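Local coordinates for Tol-Pal system protein TolB (Acinetobacter baumannii, PDB 7MX5) that probably works in the periplasm as part of the Tol-Pal system, helping maintain outer membrane integrity and fold the outer membrane inward during cell division, at residues I136-R141 / G370-M375; T164-R169 / S188-R193; P194-Q199 / M228-S233. One frame throughout, in Å; residues are numbered along the deposited sequence.

Interaction 1: residues I136-R141 / G370-M375; sequences IAYVLR and GLLSIM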
ATOM      1  N   ILE A 136       5.526  -0.985  -2.691  1.00 33.67           N
ATOM      2  CA  ILE A 136       5.245   0.034  -1.690  1.00 37.66           C
ATOM      3  C   ILE A 136       6.468   0.930  -1.567  1.00 37.20           C
ATOM      4  O   ILE A 136       7.583   0.440  -1.355  1.00 37.86           O
ATOM      5  CB  ILE A 136       4.892  -0.580  -0.321  1.00 34.35           C
ATOM      6  CG1 ILE A 136       3.665  -1.488  -0.436  1.00 34.48           C
ATOM      7  CG2 ILE A 136       4.657   0.515   0.710  1.00 23.74           C
ATOM      8  CD1 ILE A 136       3.217  -2.076   0.885  1.00 41.19           C
ATOM      9  N   ALA A 137       6.261   2.236  -1.704  1.00 34.86           N
ATOM     10  CA  ALA A 137       7.333   3.204  -1.539  1.00 35.26           C
ATOM     11  C   ALA A 137       7.350   3.733  -0.112  1.00 32.60           C
ATOM     12  O   ALA A 137       6.310   3.837   0.544  1.00 37.28           O
ATOM     13  CB  ALA A 137       7.175   4.362  -2.523  1.00 34.64           C
ATOM     14  N   TYR A 138       8.545   4.070   0.365  1.00 31.88           N
ATOM     15  CA  TYR A 138       8.716   4.557   1.727  1.00 35.29           C
ATOM     16  C   TYR A 138      10.021   5.336   1.802  1.00 33.67           C
ATOM     17  O   TYR A 138      10.870   5.254   0.912  1.00 31.93           O
ATOM     18  CB  TYR A 138       8.703   3.404   2.737  1.00 35.20           C
ATOM     19  CG  TYR A 138       9.698   2.306   2.429  1.00 40.29           C
ATOM     20  CD1 TYR A 138       9.359   1.248   1.595  1.00 38.64           C
ATOM     21  CD2 TYR A 138      10.977   2.330   2.970  1.00 42.93           C
ATOM     22  CE1 TYR A 138      10.267   0.245   1.308  1.00 39.62           C
ATOM     23  CE2 TYR A 138      11.889   1.331   2.692  1.00 35.79           C
ATOM     24  CZ  TYR A 138      11.529   0.292   1.860  1.00 39.17           C
ATOM     25  OH  TYR A 138      12.437  -0.703   1.580  1.00 37.38           O
ATOM     26  N   VAL A 139      10.171   6.097   2.884  1.00 29.03           N
ATOM     27  CA  VAL A 139      11.360   6.907   3.123  1.00 37.33           C
ATOM     28  C   VAL A 139      11.978   6.468   4.441  1.00 42.63           C
ATOM     29  O   VAL A 139      11.354   6.600   5.502  1.00 40.29           O
ATOM     30  CB  VAL A 139      11.039   8.409   3.148  1.00 34.39           C
ATOM     31  CG1 VAL A 139      12.303   9.210   3.422  1.00 31.40           C
ATOM     32  CG2 VAL A 139      10.403   8.839   1.838  1.00 38.28           C
ATOM     33  N   LEU A 140      13.201   5.949   4.375  1.00 38.38           N
ATOM     34  CA  LEU A 140      13.950   5.574   5.566  1.00 38.06           C
ATOM     35  C   LEU A 140      14.706   6.788   6.089  1.00 41.17           C
ATOM     36  O   LEU A 140      15.466   7.421   5.348  1.00 40.72           O
ATOM     37  CB  LEU A 140      14.923   4.434   5.260  1.00 34.90           C
ATOM     38  CG  LEU A 140      14.306   3.087   4.883  1.00 50.27           C
ATOM     39  CD1 LEU A 140      15.388   2.091   4.498  1.00 45.61           C
ATOM     40  CD2 LEU A 140      13.462   2.549   6.026  1.00 44.07           C
ATOM     41  N   ARG A 141      14.491   7.111   7.361  1.00 39.56           N
ATOM     42  CA  ARG A 141      15.156   8.230   8.016  1.00 32.23           C
ATOM     43  C   ARG A 141      16.111   7.684   9.068  1.00 42.83           C
ATOM     44  O   ARG A 141      15.685   6.984   9.993  1.00 32.66           O
ATOM     45  CB  ARG A 141      14.142   9.178   8.653  1.00 40.81           C
ATOM     46  CG  ARG A 141      13.140   9.766   7.677  1.00 42.05           C
ATOM     47  CD  ARG A 141      12.231  10.765   8.372  1.00 46.01           C
ATOM     48  NE  ARG A 141      11.185  11.264   7.489  1.00 43.89           N
ATOM     49  CZ  ARG A 141      10.269  12.154   7.845  1.00 37.53           C
ATOM     50  NH1 ARG A 141      10.243  12.669   9.062  1.00 44.63           N
ATOM     51  NH2 ARG A 141       9.355  12.534   6.957  1.00 45.50           N
ATOM     52  N   GLY A 370      10.892   2.498  14.650  1.00 33.88           N
ATOM     53  CA  GLY A 370      10.031   3.159  13.690  1.00 39.70           C
ATOM     54  C   GLY A 370       9.746   2.219  12.538  1.00 39.72           C
ATOM     55  O   GLY A 370      10.675   1.784  11.851  1.00 47.40           O
ATOM     56  N   LEU A 371       8.477   1.885  12.317  1.00 32.69           N
ATOM     57  CA  LEU A 371       8.130   0.793  11.422  1.00 37.09           C
ATOM     58  C   LEU A 371       6.916   1.154  10.578  1.00 33.94           C
ATOM     59  O   LEU A 371       6.185   2.107  10.864  1.00 32.64           O
ATOM     60  CB  LEU A 371       7.852  -0.494  12.208  1.00 34.19           C
ATOM     61  CG  LEU A 371       6.836  -0.404  13.350  1.00 42.80           C
ATOM     62  CD1 LEU A 371       5.429  -0.733  12.873  1.00 40.51           C
ATOM     63  CD2 LEU A 371       7.239  -1.323  14.489  1.00 51.91           C
ATOM     64  N   LEU A 372       6.710   0.363   9.529  1.00 40.23           N
ATOM     65  CA  LEU A 372       5.483   0.377   8.749  1.00 29.00           C
ATOM     66  C   LEU A 372       4.573  -0.744   9.232  1.00 43.28           C
ATOM     67  O   LEU A 372       5.043  -1.832   9.579  1.00 37.81           O
ATOM     68  CB  LEU A 372       5.769   0.199   7.257  1.00 32.56           C
ATOM     69  CG  LEU A 372       6.439   1.340   6.491  1.00 32.82           C
ATOM     70  CD1 LEU A 372       6.336   1.095   4.992  1.00 29.24           C
ATOM     71  CD2 LEU A 372       5.832   2.685   6.861  1.00 33.44           C
ATOM     72  N   SER A 373       3.273  -0.473   9.256  1.00 33.34           N
ATOM     73  CA  SER A 373       2.282  -1.467   9.637  1.00 39.86           C
ATOM     74  C   SER A 373       1.243  -1.590   8.533  1.00 28.71           C
ATOM     75  O   SER A 373       0.793  -0.583   7.980  1.00 31.81           O
ATOM     76  CB  SER A 373       1.601  -1.105  10.962  1.00 41.56           C
ATOM     77  OG  SER A 373       2.326  -1.618  12.066  1.00 46.48           O
ATOM     78  N   ILE A 374       0.873  -2.827   8.213  1.00 38.43           N
ATOM     79  CA  ILE A 374      -0.162  -3.114   7.228  1.00 38.27           C
ATOM     80  C   ILE A 374      -1.307  -3.806   7.950  1.00 39.79           C
ATOM     81  O   ILE A 374      -1.104  -4.834   8.607  1.00 45.67           O
ATOM     82  CB  ILE A 374       0.365  -3.978   6.070  1.00 34.61           C
ATOM     83  CG1 ILE A 374       1.127  -3.110   5.069  1.00 38.93           C
ATOM     84  CG2 ILE A 374      -0.780  -4.689   5.370  1.00 30.62           C
ATOM     85  CD1 ILE A 374       2.225  -3.842   4.336  1.00 42.28           C
ATOM     86  N   MET A 375      -2.505  -3.240   7.835  1.00 42.56           N
ATOM     87  CA  MET A 375      -3.676  -3.755   8.527  1.00 39.01           C
ATOM     88  C   MET A 375      -4.799  -4.004   7.535  1.00 41.00           C
ATOM     89  O   MET A 375      -4.975  -3.246   6.577  1.00 35.82           O
ATOM     90  CB  MET A 375      -4.156  -2.784   9.610  1.00 30.01           C
ATOM     91  CG  MET A 375      -3.694  -3.155  11.002  1.00 46.91           C
ATOM     92  SD  MET A 375      -4.700  -2.451  12.318  1.00 39.36           S
ATOM     93  CE  MET A 375      -6.110  -3.546  12.290  1.00 38.34           C
TER
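Ile-136 meets Ile-374, and Tyr-138 meets Leu-372, where two adjacent blades of the TolB beta-propeller press together. Strand 135-141 sits next to strand 391-397 in the blade built from both ends of the propeller sequence; strand 369-376 belongs to the blade before it. The segments run in roughly opposite directions, with no hydrogen bond between them. Even at their nearest, Tyr-138 CA and Leu-372 CA are 8.8 Å apart, so side chains must bridge the gap.

Ile-136 starts the contact. With CG1 anti to its carbonyl carbon (chi1 -59°) and CD1 extended beyond it, the branch reaches across toward Ile-374. The two isoleucines meet tip to tip, Ile-136 CD1 lying 4.0 Å from Ile-374 CD1, while Trp-397 of the same blade also packs on Ile-136.

Tyr-138 comes next, touching with the base of its side chain. Its CG lies between the backbone N and the carbonyl carbon (chi1 54°), which carries the ring away from strand 369-376 and lets the hydroxyl hydrogen-bond to Gln-153 OE1. Leu-140 CG lies in the plane of that ring, at its edge. Val-392 packs against Leu-372, whose CD1 sits 4.0 Å from Tyr-138 CB and oblique to the ring.

Interaction 2: residues T164-R169 / S188-R193; sequences TVLSSR and SFETKR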
ATOM      1  N   THR A 164      16.379   1.286  -4.193  1.00 39.40           N
ATOM      2  CA  THR A 164      16.649   2.648  -3.752  1.00 43.92           C
ATOM      3  C   THR A 164      16.435   3.613  -4.912  1.00 46.23           C
ATOM      4  O   THR A 164      17.121   3.527  -5.937  1.00 43.75           O
ATOM      5  CB  THR A 164      18.071   2.764  -3.210  1.00 46.37           C
ATOM      6  OG1 THR A 164      18.211   1.928  -2.053  1.00 49.31           O
ATOM      7  CG2 THR A 164      18.376   4.203  -2.825  1.00 38.09           C
ATOM      8  N   VAL A 165      15.481   4.529  -4.750  1.00 45.33           N
ATOM      9  CA  VAL A 165      15.215   5.524  -5.783  1.00 43.25           C
ATOM     10  C   VAL A 165      16.156   6.711  -5.641  1.00 42.92           C
ATOM     11  O   VAL A 165      16.646   7.253  -6.637  1.00 38.85           O
ATOM     12  CB  VAL A 165      13.739   5.958  -5.727  1.00 42.00           C
ATOM     13  CG1 VAL A 165      13.308   6.555  -7.053  1.00 45.50           C
ATOM     14  CG2 VAL A 165      12.857   4.781  -5.355  1.00 32.81           C
ATOM     15  N   LEU A 166      16.424   7.130  -4.405  1.00 38.68           N
ATOM     16  CA  LEU A 166      17.281   8.274  -4.131  1.00 43.04           C
ATOM     17  C   LEU A 166      17.656   8.265  -2.658  1.00 46.96           C
ATOM     18  O   LEU A 166      16.824   7.942  -1.806  1.00 43.95           O
ATOM     19  CB  LEU A 166      16.584   9.593  -4.492  1.00 39.75           C
ATOM     20  CG  LEU A 166      17.321  10.886  -4.135  1.00 38.11           C
ATOM     21  CD1 LEU A 166      18.696  10.925  -4.786  1.00 52.54           C
ATOM     22  CD2 LEU A 166      16.505  12.103  -4.532  1.00 53.75           C
ATOM     23  N   SER A 167      18.909   8.609  -2.369  1.00 28.64           N
ATOM     24  CA  SER A 167      19.379   8.812  -1.008  1.00 35.15           C
ATOM     25  C   SER A 167      20.022  10.187  -0.914  1.00 37.74           C
ATOM     26  O   SER A 167      20.614  10.678  -1.879  1.00 34.57           O
ATOM     27  CB  SER A 167      20.381   7.729  -0.581  1.00 39.56           C
ATOM     28  OG  SER A 167      21.704   8.084  -0.943  1.00 56.25           O
ATOM     29  N   SER A 168      19.899  10.811   0.254  1.00 43.29           N
ATOM     30  CA  SER A 168      20.386  12.172   0.417  1.00 41.29           C
ATOM     31  C   SER A 168      20.604  12.469   1.893  1.00 46.24           C
ATOM     32  O   SER A 168      19.989  11.856   2.768  1.00 45.47           O
ATOM     33  CB  SER A 168      19.415  13.189  -0.191  1.00 31.33           C
ATOM     34  OG  SER A 168      19.671  14.493   0.301  1.00 41.08           O
ATOM     35  N   ARG A 169      21.494  13.427   2.148  1.00 41.06           N
ATOM     36  CA  ARG A 169      21.706  13.966   3.484  1.00 42.85           C
ATOM     37  C   ARG A 169      20.652  14.990   3.875  1.00 41.17           C
ATOM     38  O   ARG A 169      20.753  15.582   4.956  1.00 49.19           O
ATOM     39  CB  ARG A 169      23.097  14.600   3.578  1.00 46.07           C
ATOM     40  CG  ARG A 169      24.209  13.722   3.037  1.00 57.82           C
ATOM     41  CD  ARG A 169      25.329  14.526   2.403  1.00 69.59           C
ATOM     42  NE  ARG A 169      26.149  13.690   1.534  1.00 70.26           N
ATOM     43  CZ  ARG A 169      27.378  13.286   1.825  1.00 73.21           C
ATOM     44  NH1 ARG A 169      27.968  13.631   2.958  1.00 65.04           N
ATOM     45  NH2 ARG A 169      28.030  12.514   0.961  1.00 83.00           N
ATOM     46  N   SER A 188      12.255  16.752  -2.482  1.00 47.05           N
ATOM     47  CA  SER A 188      13.653  16.604  -2.111  1.00 48.93           C
ATOM     48  C   SER A 188      14.230  17.947  -1.696  1.00 39.34           C
ATOM     49  O   SER A 188      13.895  18.986  -2.274  1.00 33.83           O
ATOM     50  CB  SER A 188      14.474  16.019  -3.263  1.00 52.29           C
ATOM     51  OG  SER A 188      15.850  15.955  -2.927  1.00 52.52           O
ATOM     52  N   PHE A 189      15.101  17.916  -0.687  1.00 47.43           N
ATOM     53  CA  PHE A 189      15.834  19.092  -0.239  1.00 46.88           C
ATOM     54  C   PHE A 189      17.332  18.955  -0.487  1.00 56.82           C
ATOM     55  O   PHE A 189      18.125  19.658   0.149  1.00 64.40           O
ATOM     56  CB  PHE A 189      15.569  19.359   1.245  1.00 44.94           C
ATOM     57  CG  PHE A 189      14.157  19.783   1.551  1.00 49.51           C
ATOM     58  CD1 PHE A 189      13.113  18.873   1.493  1.00 51.38           C
ATOM     59  CD2 PHE A 189      13.876  21.092   1.906  1.00 47.46           C
ATOM     60  CE1 PHE A 189      11.817  19.261   1.777  1.00 41.00           C
ATOM     61  CE2 PHE A 189      12.581  21.487   2.194  1.00 56.72           C
ATOM     62  CZ  PHE A 189      11.550  20.569   2.129  1.00 52.05           C
ATOM     63  N   GLU A 190      17.735  18.057  -1.397  1.00 56.72           N
ATOM     64  CA  GLU A 190      19.154  17.873  -1.695  1.00 63.44           C
ATOM     65  C   GLU A 190      19.818  19.191  -2.068  1.00 61.25           C
ATOM     66  O   GLU A 190      20.996  19.408  -1.759  1.00 69.37           O
ATOM     67  CB  GLU A 190      19.331  16.833  -2.807  1.00 52.46           C
ATOM     68  CG  GLU A 190      18.882  17.284  -4.190  1.00 59.91           C
ATOM     69  CD  GLU A 190      18.622  16.119  -5.125  1.00 61.17           C
ATOM     70  OE1 GLU A 190      17.633  15.386  -4.907  1.00 43.76           O
ATOM     71  OE2 GLU A 190      19.408  15.934  -6.079  1.00 69.98           O
ATOM     72  N   THR A 191      19.082  20.077  -2.730  1.00 67.18           N
ATOM     73  CA  THR A 191      19.396  21.494  -2.763  1.00 70.64           C
ATOM     74  C   THR A 191      18.463  22.198  -1.788  1.00 74.85           C
ATOM     75  O   THR A 191      17.302  21.805  -1.641  1.00 81.38           O
ATOM     76  CB  THR A 191      19.239  22.073  -4.171  1.00 73.96           C
ATOM     77  OG1 THR A 191      17.877  22.468  -4.378  1.00 72.27           O
ATOM     78  CG2 THR A 191      19.632  21.042  -5.219  1.00 64.60           C
ATOM     79  N   LYS A 192      18.983  23.227  -1.116  1.00 77.85           N
ATOM     80  CA  LYS A 192      18.287  23.916  -0.031  1.00 86.22           C
ATOM     81  C   LYS A 192      16.817  24.185  -0.333  1.00 83.10           C
ATOM     82  O   LYS A 192      15.952  23.963   0.521  1.00 80.23           O
ATOM     83  CB  LYS A 192      18.995  25.233   0.287  1.00 90.59           C
ATOM     84  CG  LYS A 192      18.856  25.683   1.729  1.00 90.97           C
ATOM     85  CD  LYS A 192      17.881  26.842   1.843  1.00 82.46           C
ATOM     86  CE  LYS A 192      17.930  27.473   3.224  1.00 91.31           C
ATOM     87  NZ  LYS A 192      17.011  26.792   4.177  1.00 98.52           N
ATOM     88  N   ARG A 193      16.523  24.648  -1.539  1.00 87.44           N
ATOM     89  CA  ARG A 193      15.147  24.962  -1.899  1.00 83.32           C
ATOM     90  C   ARG A 193      14.391  23.682  -2.244  1.00 81.41           C
ATOM     91  O   ARG A 193      14.868  22.891  -3.063  1.00 77.31           O
ATOM     92  CB  ARG A 193      15.115  25.932  -3.074  1.00 82.33           C
ATOM     93  CG  ARG A 193      15.522  27.349  -2.700  1.00 94.73           C
ATOM     94  CD  ARG A 193      15.272  28.325  -3.835  1.00 99.67           C
ATOM     95  NE  ARG A 193      14.468  27.736  -4.899  1.00 89.77           N
ATOM     96  CZ  ARG A 193      14.510  28.120  -6.166  1.00 87.42           C
ATOM     97  NH1 ARG A 193      15.307  29.098  -6.566  1.00 82.93           N
ATOM     98  NH2 ARG A 193      13.732  27.509  -7.056  1.00 91.01           N
TER
HETATM   99  O   HOH W   1      16.851  15.569  -0.371  1.00 48.72           O
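Two torsions make Leu-166 and Glu-190 meet: Leu-166 carries CG anti to its backbone N (chi1 174°), while Glu-190 holds CG between its backbone N and carbonyl carbon (chi1 70°) and then runs extended. The side chains cross at a slant, bringing Leu-166 CD2 to 3.5 Å from Glu-190 OE1, a methyl against a carboxylate oxygen.

That oxygen is held in place by polar partners. Ser-188 OG donates to the anti lone pair of Glu-190 OE1 at 2.7 Å, and Arg-206 forms a salt bridge to the same atom, which would be expected to stabilise the charged carboxylate. Ser-188 OG also accepts from Glu-190 N at 3.2 Å in a nearly straight bond (168°), an ST turn. A water donates a third bond to Ser-188 OG at 2.8 Å and reaches Ser-168 OG at 3.1 Å, bridging the segments. Ser-168 OG is also hydrogen-bonded to Asp-170 N and lies 3.9 Å from Glu-190 CB.

Strand 163-168, outermost in its blade and carrying a classic beta bulge where Val-165 and Leu-166 face Leu-152, thus lies against the next propeller blade, at the loop between strands 183-188 and 195-200.

Interaction 3: residues P194-Q199 / M228-S233; sequences PAIYLQ and MLFTAS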
ATOM      1  N   PRO A 194      13.226  23.443  -1.640  1.00 66.81           N
ATOM      2  CA  PRO A 194      12.485  22.210  -1.928  1.00 56.69           C
ATOM      3  C   PRO A 194      12.048  22.143  -3.383  1.00 47.76           C
ATOM      4  O   PRO A 194      11.757  23.160  -4.019  1.00 45.68           O
ATOM      5  CB  PRO A 194      11.276  22.291  -0.986  1.00 51.67           C
ATOM      6  CG  PRO A 194      11.168  23.733  -0.608  1.00 59.86           C
ATOM      7  CD  PRO A 194      12.564  24.268  -0.615  1.00 55.40           C
ATOM      8  N   ALA A 195      12.005  20.921  -3.907  1.00 44.51           N
ATOM      9  CA  ALA A 195      11.661  20.693  -5.301  1.00 39.81           C
ATOM     10  C   ALA A 195      10.929  19.367  -5.427  1.00 37.67           C
ATOM     11  O   ALA A 195      11.341  18.365  -4.837  1.00 42.70           O
ATOM     12  CB  ALA A 195      12.908  20.691  -6.192  1.00 43.83           C
ATOM     13  N   ILE A 196       9.844  19.371  -6.194  1.00 34.92           N
ATOM     14  CA  ILE A 196       9.107  18.151  -6.499  1.00 42.97           C
ATOM     15  C   ILE A 196       9.694  17.547  -7.767  1.00 38.93           C
ATOM     16  O   ILE A 196       9.629  18.153  -8.842  1.00 36.16           O
ATOM     17  CB  ILE A 196       7.605  18.428  -6.659  1.00 33.64           C
ATOM     18  CG1 ILE A 196       6.969  18.728  -5.300  1.00 33.86           C
ATOM     19  CG2 ILE A 196       6.914  17.243  -7.318  1.00 29.06           C
ATOM     20  CD1 ILE A 196       5.504  19.099  -5.380  1.00 32.42           C
ATOM     21  N   TYR A 197      10.279  16.362  -7.641  1.00 33.90           N
ATOM     22  CA  TYR A 197      10.870  15.656  -8.765  1.00 32.09           C
ATOM     23  C   TYR A 197       9.912  14.583  -9.268  1.00 43.75           C
ATOM     24  O   TYR A 197       9.064  14.088  -8.525  1.00 39.56           O
ATOM     25  CB  TYR A 197      12.202  15.018  -8.368  1.00 32.70           C
ATOM     26  CG  TYR A 197      13.301  16.011  -8.059  1.00 44.83           C
ATOM     27  CD1 TYR A 197      13.439  16.552  -6.788  1.00 49.37           C
ATOM     28  CD2 TYR A 197      14.206  16.400  -9.037  1.00 46.81           C
ATOM     29  CE1 TYR A 197      14.445  17.456  -6.500  1.00 50.86           C
ATOM     30  CE2 TYR A 197      15.220  17.299  -8.756  1.00 50.89           C
ATOM     31  CZ  TYR A 197      15.331  17.827  -7.488  1.00 56.16           C
ATOM     32  OH  TYR A 197      16.335  18.726  -7.207  1.00 49.81           O
ATOM     33  N   LEU A 198      10.052  14.234 -10.545  1.00 41.19           N
ATOM     34  CA  LEU A 198       9.290  13.152 -11.160  1.00 35.66           C
ATOM     35  C   LEU A 198      10.284  12.174 -11.772  1.00 42.14           C
ATOM     36  O   LEU A 198      10.976  12.511 -12.738  1.00 47.28           O
ATOM     37  CB  LEU A 198       8.318  13.682 -12.212  1.00 29.27           C
ATOM     38  CG  LEU A 198       7.266  12.676 -12.686  1.00 50.51           C
ATOM     39  CD1 LEU A 198       6.577  12.017 -11.498  1.00 35.73           C
ATOM     40  CD2 LEU A 198       6.248  13.346 -13.596  1.00 44.59           C
ATOM     41  N   GLN A 199      10.348  10.967 -11.217  1.00 41.97           N
ATOM     42  CA  GLN A 199      11.390  10.002 -11.545  1.00 43.07           C
ATOM     43  C   GLN A 199      10.802   8.855 -12.357  1.00 38.61           C
ATOM     44  O   GLN A 199       9.909   8.145 -11.883  1.00 44.96           O
ATOM     45  CB  GLN A 199      12.050   9.474 -10.272  1.00 46.53           C
ATOM     46  CG  GLN A 199      13.268   8.602 -10.521  1.00 43.03           C
ATOM     47  CD  GLN A 199      14.362   8.836  -9.499  1.00 50.37           C
ATOM     48  OE1 GLN A 199      14.413   9.884  -8.856  1.00 47.98           O
ATOM     49  NE2 GLN A 199      15.248   7.859  -9.347  1.00 54.15           N
ATOM     50  N   MET A 228      -1.518  17.508 -11.391  1.00 45.00           N
ATOM     51  CA  MET A 228      -0.921  17.156 -10.112  1.00 45.15           C
ATOM     52  C   MET A 228      -1.266  18.226  -9.087  1.00 48.96           C
ATOM     53  O   MET A 228      -1.180  19.422  -9.375  1.00 44.28           O
ATOM     54  CB  MET A 228       0.603  17.012 -10.224  1.00 36.88           C
ATOM     55  CG  MET A 228       1.326  16.990  -8.884  1.00 38.55           C
ATOM     56  SD  MET A 228       3.106  17.232  -9.033  1.00 57.04           S
ATOM     57  CE  MET A 228       3.226  18.966  -8.600  1.00 51.50           C
ATOM     58  N   LEU A 229      -1.662  17.788  -7.896  1.00 40.12           N
ATOM     59  CA  LEU A 229      -1.895  18.684  -6.775  1.00 38.89           C
ATOM     60  C   LEU A 229      -0.671  18.712  -5.867  1.00 45.18           C
ATOM     61  O   LEU A 229       0.070  17.732  -5.765  1.00 45.94           O
ATOM     62  CB  LEU A 229      -3.123  18.258  -5.968  1.00 42.06           C
ATOM     63  CG  LEU A 229      -4.493  18.473  -6.611  1.00 45.79           C
ATOM     64  CD1 LEU A 229      -5.527  17.587  -5.942  1.00 45.55           C
ATOM     65  CD2 LEU A 229      -4.908  19.932  -6.540  1.00 39.45           C
ATOM     66  N   PHE A 230      -0.466  19.850  -5.210  1.00 37.46           N
ATOM     67  CA  PHE A 230       0.639  19.988  -4.273  1.00 46.06           C
ATOM     68  C   PHE A 230       0.330  21.120  -3.307  1.00 51.38           C
ATOM     69  O   PHE A 230      -0.490  21.998  -3.589  1.00 42.59           O
ATOM     70  CB  PHE A 230       1.971  20.233  -4.994  1.00 40.94           C
ATOM     71  CG  PHE A 230       2.012  21.501  -5.804  1.00 49.28           C
ATOM     72  CD1 PHE A 230       1.408  21.567  -7.049  1.00 53.90           C
ATOM     73  CD2 PHE A 230       2.668  22.622  -5.324  1.00 48.56           C
ATOM     74  CE1 PHE A 230       1.452  22.730  -7.796  1.00 57.16           C
ATOM     75  CE2 PHE A 230       2.715  23.787  -6.066  1.00 46.03           C
ATOM     76  CZ  PHE A 230       2.108  23.841  -7.304  1.00 52.30           C
ATOM     77  N   THR A 231       0.997  21.080  -2.158  1.00 48.38           N
ATOM     78  CA  THR A 231       0.849  22.095  -1.127  1.00 49.44           C
ATOM     79  C   THR A 231       2.023  23.063  -1.181  1.00 53.50           C
ATOM     80  O   THR A 231       3.171  22.655  -1.378  1.00 46.57           O
ATOM     81  CB  THR A 231       0.764  21.460   0.263  1.00 58.12           C
ATOM     82  OG1 THR A 231      -0.056  20.286   0.206  1.00 56.15           O
ATOM     83  CG2 THR A 231       0.169  22.443   1.259  1.00 57.63           C
ATOM     84  N   ALA A 232       1.724  24.347  -1.005  1.00 53.90           N
ATOM     85  CA  ALA A 232       2.749  25.379  -1.045  1.00 59.83           C
ATOM     86  C   ALA A 232       2.220  26.625  -0.354  1.00 56.63           C
ATOM     87  O   ALA A 232       1.036  26.950  -0.470  1.00 58.82           O
ATOM     88  CB  ALA A 232       3.161  25.701  -2.485  1.00 58.29           C
ATOM     89  N   SER A 233       3.105  27.315   0.358  1.00 66.75           N
ATOM     90  CA  SER A 233       2.776  28.548   1.067  1.00 76.04           C
ATOM     91  C   SER A 233       3.724  29.631   0.569  1.00 75.55           C
ATOM     92  O   SER A 233       4.802  29.818   1.136  1.00 87.53           O
ATOM     93  CB  SER A 233       2.898  28.365   2.576  1.00 78.63           C
ATOM     94  OG  SER A 233       4.016  27.563   2.908  1.00 71.73           O
TER
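Neighbouring propeller blades meet here through a small apolar cluster in which Ile-196, on strand 195-200, packs against Met-228 and Phe-230 of strand 227-232. Ile-196 CD1 is the shared contact point. Its CG1 stands anti to the carbonyl carbon (chi1 -72°), and CD1 continues outward in an extended chain and abuts two partners on strand 227-232. Phe-230 CB is the nearer, 3.7 Å from Ile-196 CD1; Met-228 CE follows at 3.9 Å from the same methyl.

Met-228 approaches tip to tip. Its chain is extended as far as SD and then bends (chi3 100°), so that the terminal methyl meets Ile-196 CD1 while Met-228 SD lies 4.2 Å from Ile-196 CG2. Both branches of the isoleucine are therefore in use against one thioether.

In the propeller these are the third strand of one four-stranded blade, 172-211, and the second strand of the following one, 215-252. They run in roughly opposite directions and share no hydrogen bond, and their closest CA atoms, those of Ile-196 and Phe-230, are 8.9 Å apart. Leu-215, from the first strand of the second blade, touches both Ile-196 and Phe-230. Ile-209, in the outermost strand of the first blade, touches Met-228.

Phe-230 meets the isoleucine with its CB, Ile-196 CD1 lying oblique to the ring. The Phe-230 side chain also touches Phe-212 in the linker between the blades.

Overall arrangement
From the N terminus, strand 6-9 joins the sheet that holds 369-376, and the chain passes through the amino-terminal domain before entering the propeller at 135-141. Interaction 1 closes the longest loop, bringing the chain back at 370-375 after 228 intervening residues. Interactions 2 and 3 both fall within that span, one after the other without crossing: 164-169 closes on 188-193, then 194-199 on 228-233. Together the three tie four propeller blades across three successive interfaces. Interactions 1 and 2 share the sheet of strands 135-141 and 163-168 without touching. Interactions 2 and 3 do touch, through probable hydrogen bonds from Ser-188 N to Ala-195 O and from Gln-199 NE2 to Val-165 O.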